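Local coordinates for uncharacterized protein (Trypanosoma brucei, PDB 2Q0X) that is of unknown function but has an alpha/beta hydrolase fold and is named as a component of the paraflagellar rod, at residues A114-T119 and Y183-T188; Q120-L125 and V138-V143; P198-A203 and L227-A232; E202-P207 and G245-G250. All coordinates share one frame; numbering follows the deposited sequence.

Contact 1: A114-T119 and Y183-T188; sequences ATSTGT and YDIPIT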
# COMPACT_ATOMS: atom_id res chain seq x y z
N ALA A 114 -13.47 10.66 3.42
CA ALA A 114 -13.33 9.43 2.65
C ALA A 114 -13.65 9.69 1.22
O ALA A 114 -14.55 10.45 0.90
CB ALA A 114 -14.23 8.33 3.18
N THR A 115 -12.86 9.06 0.35
CA THR A 115 -13.12 9.00 -1.07
C THR A 115 -13.37 7.56 -1.47
O THR A 115 -12.90 6.63 -0.81
CB THR A 115 -11.92 9.54 -1.88
OG1 THR A 115 -10.72 8.87 -1.48
CG2 THR A 115 -11.80 11.06 -1.72
N SER A 116 -14.10 7.39 -2.56
CA SER A 116 -14.31 6.06 -3.18
C SER A 116 -14.94 5.05 -2.19
O SER A 116 -15.86 5.40 -1.44
CB SER A 116 -12.97 5.56 -3.76
OG SER A 116 -13.18 4.40 -4.53
N THR A 117 -14.44 3.80 -2.15
CA THR A 117 -14.96 2.81 -1.20
C THR A 117 -14.52 3.01 0.28
O THR A 117 -14.92 2.24 1.16
CB THR A 117 -14.63 1.38 -1.65
OG1 THR A 117 -13.22 1.16 -1.64
CG2 THR A 117 -15.23 1.09 -3.08
N GLY A 118 -13.72 4.06 0.54
CA GLY A 118 -13.38 4.48 1.89
C GLY A 118 -14.60 4.92 2.67
O GLY A 118 -14.65 4.79 3.90
N THR A 119 -15.60 5.43 1.95
CA THR A 119 -16.84 5.82 2.54
C THR A 119 -17.57 4.69 3.26
O THR A 119 -18.30 4.94 4.22
CB THR A 119 -17.80 6.51 1.54
OG1 THR A 119 -18.25 5.57 0.58
CG2 THR A 119 -17.16 7.66 0.83
N TYR A 183 -19.08 -5.52 -10.46
CA TYR A 183 -18.93 -4.18 -9.87
C TYR A 183 -17.99 -3.37 -10.74
O TYR A 183 -17.26 -3.94 -11.53
CB TYR A 183 -18.40 -4.26 -8.42
CG TYR A 183 -18.82 -3.07 -7.56
CD1 TYR A 183 -20.15 -2.83 -7.29
CD2 TYR A 183 -17.88 -2.20 -7.04
CE1 TYR A 183 -20.54 -1.76 -6.51
CE2 TYR A 183 -18.25 -1.13 -6.27
CZ TYR A 183 -19.58 -0.90 -6.00
OH TYR A 183 -19.96 0.16 -5.22
N ASP A 184 -18.03 -2.04 -10.60
CA ASP A 184 -17.21 -1.15 -11.44
C ASP A 184 -15.89 -0.71 -10.80
O ASP A 184 -14.82 -0.96 -11.34
CB ASP A 184 -18.01 0.08 -11.91
CG ASP A 184 -18.83 0.72 -10.81
OD1 ASP A 184 -18.71 0.31 -9.64
OD2 ASP A 184 -19.62 1.64 -11.12
N ILE A 185 -15.96 -0.06 -9.65
CA ILE A 185 -14.78 0.39 -8.94
C ILE A 185 -14.04 -0.87 -8.44
O ILE A 185 -14.69 -1.84 -8.05
CB ILE A 185 -15.19 1.31 -7.77
CG1 ILE A 185 -15.77 2.63 -8.32
CG2 ILE A 185 -14.01 1.58 -6.82
CD1 ILE A 185 -16.48 3.45 -7.28
N PRO A 186 -12.68 -0.87 -8.48
CA PRO A 186 -11.96 -2.04 -7.95
C PRO A 186 -12.21 -2.32 -6.47
O PRO A 186 -12.10 -1.43 -5.62
CB PRO A 186 -10.49 -1.70 -8.21
CG PRO A 186 -10.51 -0.68 -9.27
CD PRO A 186 -11.76 0.12 -9.06
N ILE A 187 -12.56 -3.57 -6.17
CA ILE A 187 -13.01 -3.97 -4.84
C ILE A 187 -12.87 -5.48 -4.66
O ILE A 187 -13.09 -6.25 -5.61
CB ILE A 187 -14.48 -3.52 -4.60
CG1 ILE A 187 -14.91 -3.77 -3.15
CG2 ILE A 187 -15.44 -4.23 -5.58
CD1 ILE A 187 -16.11 -2.93 -2.71
N THR A 188 -12.48 -5.90 -3.46
CA THR A 188 -12.36 -7.33 -3.18
C THR A 188 -13.72 -7.89 -2.79
O THR A 188 -14.54 -7.18 -2.22
CB THR A 188 -11.30 -7.64 -2.08
OG1 THR A 188 -11.65 -6.99 -0.85
CG2 THR A 188 -9.93 -7.20 -2.51
O HOH W 1 -12.22 -0.92 -3.03

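Contact 2: Q120-L125 and V138-V143; sequences QLVFEL and VILHGV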
# COMPACT_ATOMS: atom_id res chain seq x y z
N GLN A 120 -17.40 3.45 2.77
CA GLN A 120 -17.94 2.27 3.45
C GLN A 120 -17.46 2.18 4.89
O GLN A 120 -18.21 1.74 5.79
CB GLN A 120 -17.46 1.01 2.74
CG GLN A 120 -18.15 -0.27 3.23
CD GLN A 120 -17.77 -1.49 2.46
OE1 GLN A 120 -16.67 -1.58 1.92
NE2 GLN A 120 -18.67 -2.48 2.42
N LEU A 121 -16.19 2.53 5.10
CA LEU A 121 -15.60 2.48 6.41
C LEU A 121 -16.15 3.57 7.32
O LEU A 121 -16.29 3.37 8.51
CB LEU A 121 -14.07 2.58 6.31
CG LEU A 121 -13.38 1.57 5.38
CD1 LEU A 121 -11.87 1.58 5.65
CD2 LEU A 121 -13.95 0.17 5.51
N VAL A 122 -16.46 4.74 6.75
CA VAL A 122 -16.90 5.85 7.54
C VAL A 122 -18.27 5.57 8.16
O VAL A 122 -18.47 5.89 9.33
CB VAL A 122 -16.87 7.18 6.74
CG1 VAL A 122 -17.59 8.32 7.50
CG2 VAL A 122 -15.43 7.57 6.43
N PHE A 123 -19.19 4.96 7.40
CA PHE A 123 -20.53 4.68 7.92
C PHE A 123 -20.47 3.68 9.07
O PHE A 123 -21.13 3.86 10.10
CB PHE A 123 -21.50 4.21 6.83
CG PHE A 123 -21.91 5.31 5.87
CD1 PHE A 123 -22.73 6.34 6.29
CD2 PHE A 123 -21.44 5.32 4.55
CE1 PHE A 123 -23.10 7.35 5.42
CE2 PHE A 123 -21.81 6.33 3.68
CZ PHE A 123 -22.64 7.35 4.11
N GLU A 124 -19.64 2.65 8.88
CA GLU A 124 -19.34 1.65 9.90
C GLU A 124 -18.68 2.26 11.14
O GLU A 124 -19.07 1.96 12.28
CB GLU A 124 -18.46 0.57 9.28
CG GLU A 124 -18.18 -0.61 10.16
CD GLU A 124 -19.43 -1.38 10.54
OE1 GLU A 124 -20.40 -1.43 9.73
OE2 GLU A 124 -19.42 -1.94 11.65
N LEU A 125 -17.69 3.12 10.91
CA LEU A 125 -17.03 3.86 11.99
C LEU A 125 -18.02 4.66 12.80
O LEU A 125 -18.07 4.53 14.00
CB LEU A 125 -15.95 4.83 11.45
CG LEU A 125 -14.49 4.38 11.50
CD1 LEU A 125 -13.55 5.42 10.86
CD2 LEU A 125 -14.09 4.10 12.90
N VAL A 138 -17.75 15.21 8.89
CA VAL A 138 -17.56 14.15 7.94
C VAL A 138 -17.62 14.74 6.53
O VAL A 138 -18.47 15.56 6.22
CB VAL A 138 -18.60 13.02 8.14
CG1 VAL A 138 -18.44 11.96 7.09
CG2 VAL A 138 -18.47 12.40 9.59
N ILE A 139 -16.69 14.31 5.68
CA ILE A 139 -16.67 14.69 4.27
C ILE A 139 -16.60 13.42 3.44
O ILE A 139 -15.69 12.64 3.61
CB ILE A 139 -15.42 15.58 3.93
CG1 ILE A 139 -15.37 16.84 4.80
CG2 ILE A 139 -15.38 15.89 2.42
CD1 ILE A 139 -13.95 17.35 5.13
N LEU A 140 -17.55 13.24 2.53
CA LEU A 140 -17.56 12.06 1.70
C LEU A 140 -17.63 12.44 0.24
O LEU A 140 -18.44 13.27 -0.16
CB LEU A 140 -18.75 11.15 2.05
CG LEU A 140 -18.96 10.76 3.52
CD1 LEU A 140 -20.29 10.05 3.73
CD2 LEU A 140 -17.82 9.96 4.03
N HIS A 141 -16.77 11.82 -0.56
CA HIS A 141 -16.76 12.01 -2.01
C HIS A 141 -17.17 10.72 -2.66
O HIS A 141 -16.74 9.64 -2.27
CB HIS A 141 -15.39 12.46 -2.53
CG HIS A 141 -15.36 12.73 -4.01
ND1 HIS A 141 -15.28 11.72 -4.94
CD2 HIS A 141 -15.42 13.88 -4.71
CE1 HIS A 141 -15.28 12.24 -6.16
NE2 HIS A 141 -15.37 13.55 -6.04
N GLY A 142 -18.02 10.86 -3.68
CA GLY A 142 -18.34 9.75 -4.55
C GLY A 142 -18.71 10.15 -5.96
O GLY A 142 -19.25 11.23 -6.21
N VAL A 143 -18.41 9.24 -6.88
CA VAL A 143 -18.89 9.31 -8.25
C VAL A 143 -20.14 8.46 -8.33
O VAL A 143 -20.16 7.33 -7.89
CB VAL A 143 -17.87 8.75 -9.24
CG1 VAL A 143 -18.42 8.83 -10.69
CG2 VAL A 143 -16.50 9.47 -9.07

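Contact 3: P198-A203 and L227-A232; sequences PTLQEA and LLLMLA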
# COMPACT_ATOMS: atom_id res chain seq x y z
N PRO A 198 -20.67 0.20 0.18
CA PRO A 198 -19.36 0.40 -0.42
C PRO A 198 -19.07 1.83 -0.81
O PRO A 198 -18.03 2.33 -0.46
CB PRO A 198 -19.40 -0.52 -1.65
CG PRO A 198 -20.30 -1.62 -1.24
CD PRO A 198 -21.37 -0.95 -0.43
N THR A 199 -20.01 2.50 -1.48
CA THR A 199 -19.81 3.87 -1.97
C THR A 199 -21.08 4.69 -1.74
O THR A 199 -22.08 4.18 -1.26
CB THR A 199 -19.49 3.87 -3.48
OG1 THR A 199 -20.61 3.32 -4.21
CG2 THR A 199 -18.20 3.04 -3.77
N LEU A 200 -21.01 5.96 -2.09
CA LEU A 200 -22.16 6.84 -2.06
C LEU A 200 -23.28 6.44 -3.02
O LEU A 200 -24.42 6.88 -2.83
CB LEU A 200 -21.72 8.27 -2.34
CG LEU A 200 -20.89 8.91 -1.23
CD1 LEU A 200 -20.75 10.37 -1.50
CD2 LEU A 200 -21.51 8.68 0.13
N GLN A 201 -22.98 5.65 -4.05
CA GLN A 201 -24.06 5.07 -4.86
C GLN A 201 -25.06 4.31 -3.99
O GLN A 201 -26.26 4.55 -4.03
CB GLN A 201 -23.50 4.15 -5.94
CG GLN A 201 -24.51 3.73 -7.02
CD GLN A 201 -24.81 4.84 -8.00
OE1 GLN A 201 -23.99 5.74 -8.20
NE2 GLN A 201 -25.99 4.78 -8.64
N GLU A 202 -24.55 3.38 -3.17
CA GLU A 202 -25.43 2.57 -2.31
C GLU A 202 -25.93 3.35 -1.08
O GLU A 202 -27.08 3.21 -0.68
CB GLU A 202 -24.70 1.30 -1.86
CG GLU A 202 -24.31 0.36 -3.03
CD GLU A 202 -22.87 0.47 -3.47
OE1 GLU A 202 -22.25 1.56 -3.32
OE2 GLU A 202 -22.35 -0.54 -3.99
N ALA A 203 -25.05 4.17 -0.51
CA ALA A 203 -25.36 4.90 0.73
C ALA A 203 -26.35 6.06 0.52
O ALA A 203 -27.16 6.33 1.39
CB ALA A 203 -24.09 5.41 1.36
N LEU A 227 -22.07 17.28 7.70
CA LEU A 227 -21.71 16.41 6.62
C LEU A 227 -21.59 17.23 5.33
O LEU A 227 -22.45 18.05 5.03
CB LEU A 227 -22.80 15.35 6.47
CG LEU A 227 -22.72 14.43 5.26
CD1 LEU A 227 -21.46 13.64 5.34
CD2 LEU A 227 -23.98 13.53 5.24
N LEU A 228 -20.46 17.06 4.62
CA LEU A 228 -20.32 17.53 3.24
C LEU A 228 -20.31 16.30 2.36
O LEU A 228 -19.47 15.43 2.52
CB LEU A 228 -19.03 18.34 3.06
CG LEU A 228 -18.63 18.81 1.64
CD1 LEU A 228 -19.68 19.76 1.04
CD2 LEU A 228 -17.21 19.47 1.63
N LEU A 229 -21.29 16.21 1.48
CA LEU A 229 -21.31 15.23 0.39
C LEU A 229 -20.79 15.88 -0.88
O LEU A 229 -21.30 16.92 -1.32
CB LEU A 229 -22.74 14.71 0.16
CG LEU A 229 -23.31 13.79 1.25
CD1 LEU A 229 -24.64 13.27 0.77
CD2 LEU A 229 -22.35 12.63 1.57
N MET A 230 -19.76 15.27 -1.46
CA MET A 230 -19.14 15.75 -2.68
C MET A 230 -19.44 14.75 -3.78
O MET A 230 -18.93 13.65 -3.78
CB MET A 230 -17.64 15.90 -2.50
CG MET A 230 -17.25 16.81 -1.34
SD MET A 230 -15.48 16.81 -1.07
CE MET A 230 -14.93 17.81 -2.46
N LEU A 231 -20.30 15.16 -4.70
CA LEU A 231 -20.79 14.29 -5.76
C LEU A 231 -20.21 14.69 -7.13
O LEU A 231 -20.14 15.87 -7.46
CB LEU A 231 -22.32 14.32 -5.78
CG LEU A 231 -22.97 13.90 -4.46
CD1 LEU A 231 -24.46 14.12 -4.47
CD2 LEU A 231 -22.62 12.43 -4.17
N ALA A 232 -19.79 13.67 -7.88
CA ALA A 232 -19.34 13.80 -9.24
C ALA A 232 -19.99 12.70 -10.08
O ALA A 232 -20.50 11.73 -9.55
CB ALA A 232 -17.82 13.66 -9.31

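Contact 4: E202-P207 and G245-G250; sequences EAVWNP and GTVLEG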
# COMPACT_ATOMS: atom_id res chain seq x y z
N GLU A 202 -24.55 3.38 -3.17
CA GLU A 202 -25.43 2.57 -2.31
C GLU A 202 -25.93 3.35 -1.08
O GLU A 202 -27.08 3.21 -0.68
CB GLU A 202 -24.70 1.30 -1.86
CG GLU A 202 -24.31 0.36 -3.03
CD GLU A 202 -22.87 0.47 -3.47
OE1 GLU A 202 -22.25 1.56 -3.32
OE2 GLU A 202 -22.35 -0.54 -3.99
N ALA A 203 -25.05 4.17 -0.51
CA ALA A 203 -25.36 4.90 0.73
C ALA A 203 -26.35 6.06 0.52
O ALA A 203 -27.16 6.33 1.39
CB ALA A 203 -24.09 5.41 1.36
N VAL A 204 -26.28 6.73 -0.64
CA VAL A 204 -27.06 7.96 -0.84
C VAL A 204 -27.86 7.98 -2.16
O VAL A 204 -29.06 8.19 -2.14
CB VAL A 204 -26.13 9.20 -0.76
CG1 VAL A 204 -26.84 10.47 -1.21
CG2 VAL A 204 -25.58 9.38 0.65
N TRP A 205 -27.20 7.75 -3.28
CA TRP A 205 -27.79 8.01 -4.58
C TRP A 205 -28.97 7.09 -4.86
O TRP A 205 -30.10 7.55 -5.08
CB TRP A 205 -26.74 7.87 -5.69
CG TRP A 205 -27.10 8.60 -6.93
CD1 TRP A 205 -27.47 8.05 -8.11
CD2 TRP A 205 -27.15 10.02 -7.11
NE1 TRP A 205 -27.74 9.04 -9.03
CE2 TRP A 205 -27.55 10.26 -8.43
CE3 TRP A 205 -26.88 11.11 -6.27
CZ2 TRP A 205 -27.69 11.56 -8.95
CZ3 TRP A 205 -27.01 12.40 -6.78
CH2 TRP A 205 -27.41 12.61 -8.11
N ASN A 206 -28.69 5.79 -4.86
CA ASN A 206 -29.74 4.78 -5.07
C ASN A 206 -30.94 4.92 -4.14
O ASN A 206 -32.06 5.08 -4.61
CB ASN A 206 -29.13 3.37 -5.02
CG ASN A 206 -28.31 3.04 -6.26
OD1 ASN A 206 -28.29 3.80 -7.24
ND2 ASN A 206 -27.64 1.89 -6.24
N PRO A 207 -30.73 4.88 -2.81
CA PRO A 207 -31.90 5.01 -1.93
C PRO A 207 -32.66 6.33 -2.03
O PRO A 207 -33.87 6.34 -1.86
CB PRO A 207 -31.32 4.82 -0.52
CG PRO A 207 -29.83 5.03 -0.68
CD PRO A 207 -29.49 4.67 -2.05
N GLY A 245 -33.03 17.36 -6.69
CA GLY A 245 -33.93 17.77 -5.63
C GLY A 245 -34.31 16.67 -4.66
O GLY A 245 -34.35 16.90 -3.45
N THR A 246 -34.60 15.48 -5.18
CA THR A 246 -34.97 14.32 -4.35
C THR A 246 -33.79 13.86 -3.51
O THR A 246 -33.98 13.43 -2.36
CB THR A 246 -35.47 13.13 -5.22
OG1 THR A 246 -36.63 13.51 -5.95
CG2 THR A 246 -35.80 11.93 -4.36
N VAL A 247 -32.59 13.92 -4.08
CA VAL A 247 -31.38 13.58 -3.35
C VAL A 247 -31.12 14.59 -2.22
O VAL A 247 -30.83 14.20 -1.08
CB VAL A 247 -30.15 13.45 -4.29
CG1 VAL A 247 -28.87 13.38 -3.49
CG2 VAL A 247 -30.31 12.21 -5.23
N LEU A 248 -31.24 15.88 -2.53
CA LEU A 248 -31.08 16.93 -1.52
C LEU A 248 -32.11 16.77 -0.38
O LEU A 248 -31.77 16.83 0.80
CB LEU A 248 -31.21 18.31 -2.16
CG LEU A 248 -30.95 19.52 -1.25
CD1 LEU A 248 -29.56 19.45 -0.62
CD2 LEU A 248 -31.15 20.84 -2.03
N GLU A 249 -33.36 16.54 -0.76
CA GLU A 249 -34.43 16.29 0.19
C GLU A 249 -34.19 15.06 1.08
O GLU A 249 -34.41 15.11 2.30
CB GLU A 249 -35.76 16.14 -0.56
CG GLU A 249 -36.95 15.96 0.34
CD GLU A 249 -38.23 15.79 -0.41
OE1 GLU A 249 -38.43 16.48 -1.44
OE2 GLU A 249 -39.06 14.98 0.05
N GLY A 250 -33.76 13.95 0.47
CA GLY A 250 -33.50 12.72 1.20
C GLY A 250 -32.38 12.84 2.21
O GLY A 250 -32.48 12.35 3.34

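Contact 1: A114-T119 and Y183-T188
A single water links the hydroxyl of T117 to the backbone carbonyl of P186: it accepts from T117 OG1 at 2.7 Å and donates to P186 O at 2.6 Å. The other contacts are van der Waals ones, mostly between methyl groups. T117 divides its branches between the two kinds of partner. With chi1 at 65°, OG1 lies between the backbone N and the carbonyl carbon, while CG2 is turned to I185 and I187. T117 CG2 stands 4.0 Å from I185 CG2 and 4.1 Å from I187 CD1. I185 CG2 also meets S116, whose OG comes within 3.7 Å of that methyl. S116 lies in a sharp turn between strand 110-115 and helix 119-128, with the positive phi of 57° seen at the nucleophile elbow of this fold, and A114-T-S-T-G118 resembles the G-X-S-X-G sequence found there. G118 N bonds back to T115 O, closing the turn. In 183-188, I185 N donates to D184 OD1 (2.8 Å) from above the carboxylate plane. D184 OD1 also lies over one face of the Y183 ring, and D184 OD2 makes a salt bridge to R273. The serine hydroxyl thus has an aliphatic methyl beside it, which is consistent with a partly hydrophobic wall next to a nucleophile-like position, while the polar link between the segments is indirect, through one water.

Contact 2: Q120-L125 and V138-V143
V122 has CG1 anti to its backbone N (chi1 169°), and L140 has CG anti to its own carbonyl carbon (chi1 -52°); these settings bring the valine branch against the fork of the leucine. V122 CG1 lies 3.8 Å from L140 CD2. The same methyl, V122 CG1, is also 3.8 Å from V138 CG1, so it touches two residues of the strand at once, V138 and L140 being two positions apart and therefore on the same face. The valines slide past each other in opposite directions. The other leucine methyl goes to F123: L140 CD1 is 3.6 Å from F123 CZ and 4.0 Å from F123 CE2, meeting the far end of the ring at a slant. F123 starts beside the contact, its CB bond directed neither toward nor away from the strand, and it is the length of the ring that brings CZ over. Helix 119-128 is the connection of a beta-alpha-beta crossover, leaving strand 110-115 and returning through strand 135-143, its neighbour in the parallel part of the hydrolase sheet. The short segments run roughly antiparallel, their axes 148° apart and 10.1 Å at closest approach, a spacing bridged by V122, F123, V138 and L140. Around the pair, V122 also packs on A114 of the adjoining strand, and F123 on S219 and I223. I139, pointing away, packs on F113 and M230 on the other side of the sheet.

Contact 3: P198-A203 and L227-A232
One methyl, L200 CD1, meets two leucines of the strand: it is 3.9 Å from L231 CD2 and 4.1 Å from L229 CD2. L200 directs its CB toward the strand. With CG anti to the carbonyl carbon (chi1 -69°) and the chain extended beyond it, CD1 is the atom sent forward. L229 is likewise turned toward the helix, whereas L231 starts off to one side and its CD2 end swings nearer. L200 crosses each of them at a slant. Between L229 and L231, the side chain of M230 leads away, packing on H283 and I287 of helix 280-299 on the opposite face of the sheet.

Behind the methyl, the helix start is held by polar bonds. E202 OE1 accepts from T199 twice: from OG1 at 2.6 Å, on the syn side and 19° out of the carboxylate plane, and from T199 N at 3.0 Å, well above that plane. T199 OG1 in turn takes a weak bond from Q201 N (3.3 Å), a capping bond. The other carboxylate oxygen, E202 OE2, bonds to Y183 OH, and T199 OG1 also bonds to R273 NH1, tying the helix start to the neighbouring loops. E202 OE1 is thus gripped by two donors of one residue. The arrangement is a capping box, with T199 as N-cap and E202 three residues on, opening a helix that lies by L200 on strand 227-232 of the alpha/beta hydrolase sheet.

Contact 4: E202-P207 and G245-G250
V247 CG2 lies over one face of the W205 six-membered ring, 4.0 Å from its centroid and 24° off the ring normal, a CH-pi contact displaced toward the rim. Its nearest ring atoms are W205 CZ3 and CE3, each 3.7 Å from V247 CG2. The second methyl lies on the same side, further out toward the rim, V247 CG1 being 3.9 Å from W205 CZ3. V247 CG1 also touches V204 CG1 at 4.2 Å. The side chains of W205 and V247 cross at about a right angle.

W205 leaves its backbone pointing away from helix 241-254. Placing CG anti to the backbone N (chi1 -158°) then folds the indole back, so the benzene end reaches the valine. A hydrogen bond from W205 NE1 to Y237 OH fixes the pole of the ring remote from that contact, and the indole also packs on Y264. Further out, helix 200-209 is irregular here: it carries a wider pi-type turn and kinks at P207, whose N has no hydrogen to give the turn before. N206 OD1, accepting from Q201 NE2, adds a side-chain bond across this turn. These two segments therefore meet through apolar packing and the CH-pi contact, with the polar N-H of the indole paid for by a tyrosine outside both segments.

In the fold
Contacts 1 and 2 share the sheet through backbone pairing of A114 with I139 and H141, with centres 10 Å apart. Contact 2 lies about 7 Å from contact 3, centre to centre, where strands 135-143 and 227-232 are neighbours and F123 CE2 packs on A203 CB at 3.4 Å. Contacts 3 and 4, about 9 Å apart between centres, use successive, overlapping parts of helix 200-209 and share E202 and A203; L231 of contact 3 reaches W205 of contact 4, CD1 to CZ3 3.8 Å. The Y183 OH to E202 OE2 bond, 2.8 Å, joins the loop of contact 1 to the capped helix start. Contact 1 holds the nucleophile-elbow-like turn, about 18 Å from contact 4 between centres.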